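Long-range contact in fatty Acyl-Adenylate Ligase (Escherichia coli, PDB 3PBK), which belongs to the AMP-binding enzyme family of the ANL superfamily and holds 5'-O-[(S)-(dodecanoyloxy)(hydroxy)phosphoryl]adenosine in this model: residues P20-A25 against E199-L204. Sequence-based numbering, arbitrary orientation.
Sequences PTLVDA and EVMANL
The backbone N of Leu22 is gripped by one hydrogen bond, to ND1 of His197, which ties the first turn of helix 22-29 to the first residue of helix 197-211. Thr21, at the N-cap position, gives its carbonyl O to Ala25 N (2.8 Å), closing that first turn. Between the two helices lies the side chain of Met201, modelled as selenomethionine. Its CG, anti to the carbonyl carbon (chi1 -72°), sits 3.6 Å from Pro20 O. Bends at chi2 and chi3 then curl the chain, so that SE meets Leu22 CD2 at 4.1 Å and the terminal CE reaches Ala25 CB at 4.3 Å. Leu22 splits its two methyls: CD1 touches Val200 CG1 (3.8 Å), while CD2 also meets Leu204 CD2 (4.2 Å), and its side chain crosses both partners at about a right angle. Leu237 of helix 229-241 packs on both Leu22 and Val200, making this plain packing of three helices; the side chain of Leu204 stays about 7 Å from bound 5'-O-[(S)-(dodecanoyloxy)(hydroxy)phosphoryl]adenosine, not in direct contact. Side chain to side chain, the join is wholly apolar, carried by buried van der Waals contacts, while the Leu22-His197 bond adds a polar tie between the helices.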
loop_
_atom_site.group_PDB
_atom_site.type_symbol
_atom_site.label_atom_id
_atom_site.label_comp_id
_atom_site.label_asym_id
_atom_site.label_seq_id
_atom_site.Cartn_x
_atom_site.Cartn_y
_atom_site.Cartn_z
ATOM N N PRO A 20 -1.496 11.294 -22.036
ATOM C CA PRO A 20 -2.394 12.225 -21.349
ATOM C C PRO A 20 -3.403 11.503 -20.466
ATOM O O PRO A 20 -3.745 11.984 -19.387
ATOM C CB PRO A 20 -3.145 12.902 -22.504
ATOM C CG PRO A 20 -2.364 12.570 -23.745
ATOM C CD PRO A 20 -1.741 11.260 -23.488
ATOM N N THR A 21 -3.862 10.349 -20.930
ATOM C CA THR A 21 -5.038 9.708 -20.374
ATOM C C THR A 21 -4.842 8.214 -20.337
ATOM O O THR A 21 -4.202 7.665 -21.224
ATOM C CB THR A 21 -6.243 10.008 -21.263
ATOM O OG1 THR A 21 -6.876 11.215 -20.815
ATOM C CG2 THR A 21 -7.236 8.863 -21.240
ATOM N N LEU A 22 -5.390 7.552 -19.320
ATOM C CA LEU A 22 -5.247 6.093 -19.176
ATOM C C LEU A 22 -5.757 5.342 -20.396
ATOM O O LEU A 22 -5.231 4.294 -20.759
ATOM C CB LEU A 22 -5.970 5.584 -17.923
ATOM C CG LEU A 22 -5.217 5.646 -16.593
ATOM C CD1 LEU A 22 -6.179 5.541 -15.426
ATOM C CD2 LEU A 22 -4.181 4.562 -16.529
ATOM N N VAL A 23 -6.794 5.879 -21.020
ATOM C CA VAL A 23 -7.330 5.290 -22.232
ATOM C C VAL A 23 -6.318 5.431 -23.372
ATOM O O VAL A 23 -6.053 4.473 -24.099
ATOM C CB VAL A 23 -8.682 5.910 -22.605
ATOM C CG1 VAL A 23 -9.028 5.597 -24.060
ATOM C CG2 VAL A 23 -9.759 5.408 -21.652
ATOM N N ASP A 24 -5.735 6.615 -23.519
ATOM C CA ASP A 24 -4.606 6.760 -24.424
ATOM C C ASP A 24 -3.560 5.703 -24.113
ATOM O O ASP A 24 -3.138 4.957 -24.983
ATOM C CB ASP A 24 -3.985 8.143 -24.285
ATOM C CG ASP A 24 -4.866 9.228 -24.851
ATOM O OD1 ASP A 24 -5.467 8.995 -25.922
ATOM O OD2 ASP A 24 -4.957 10.315 -24.233
ATOM N N ALA A 25 -3.142 5.638 -22.860
ATOM C CA ALA A 25 -2.142 4.667 -22.460
ATOM C C ALA A 25 -2.488 3.264 -22.975
ATOM O O ALA A 25 -1.694 2.642 -23.679
ATOM C CB ALA A 25 -1.971 4.671 -20.946
ATOM N N GLU A 199 -3.108 13.265 -13.109
ATOM C CA GLU A 199 -2.364 12.921 -11.914
ATOM C C GLU A 199 -1.837 11.489 -11.965
ATOM O O GLU A 199 -0.647 11.254 -11.754
ATOM C CB GLU A 199 -3.232 13.166 -10.682
ATOM C CG GLU A 199 -3.517 14.651 -10.481
ATOM C CD GLU A 199 -4.794 14.941 -9.702
ATOM O OE1 GLU A 199 -5.348 14.014 -9.067
ATOM O OE2 GLU A 199 -5.243 16.108 -9.729
ATOM N N VAL A 200 -2.702 10.527 -12.257
ATOM C CA VAL A 200 -2.239 9.145 -12.293
ATOM C C VAL A 200 -1.197 8.966 -13.402
ATOM O O VAL A 200 -0.313 8.117 -13.302
ATOM C CB VAL A 200 -3.397 8.127 -12.454
ATOM C CG1 VAL A 200 -3.831 8.047 -13.897
ATOM C CG2 VAL A 200 -2.977 6.750 -11.961
HETATM N N MSE A 201 -1.293 9.773 -14.455
HETATM C CA MSE A 201 -0.322 9.688 -15.537
HETATM C C MSE A 201 1.008 10.308 -15.134
HETATM O O MSE A 201 2.065 9.756 -15.428
HETATM C CB MSE A 201 -0.858 10.315 -16.816
HETATM C CG MSE A 201 -1.936 9.478 -17.481
HETATM SE SE MSE A 201 -1.550 7.537 -17.633
HETATM C CE MSE A 201 0.152 7.611 -18.620
ATOM N N ALA A 202 0.954 11.450 -14.451
ATOM C CA ALA A 202 2.165 12.101 -13.950
ATOM C C ALA A 202 2.967 11.126 -13.113
ATOM O O ALA A 202 4.197 11.057 -13.238
ATOM C CB ALA A 202 1.834 13.359 -13.130
ATOM N N ASN A 203 2.263 10.378 -12.267
ATOM C CA ASN A 203 2.931 9.441 -11.391
ATOM C C ASN A 203 3.429 8.224 -12.152
ATOM O O ASN A 203 4.569 7.812 -11.979
ATOM C CB ASN A 203 2.055 9.027 -10.213
ATOM C CG ASN A 203 2.875 8.615 -9.001
ATOM O OD1 ASN A 203 3.668 9.396 -8.499
ATOM N ND2 ASN A 203 2.693 7.389 -8.537
ATOM N N LEU A 204 2.586 7.653 -13.000
ATOM C CA LEU A 204 3.030 6.563 -13.858
ATOM C C LEU A 204 4.303 6.943 -14.625
ATOM O O LEU A 204 5.252 6.166 -14.709
ATOM C CB LEU A 204 1.926 6.179 -14.831
ATOM C CG LEU A 204 1.021 5.020 -14.427
ATOM C CD1 LEU A 204 1.046 4.799 -12.928
ATOM C CD2 LEU A 204 -0.377 5.275 -14.925
#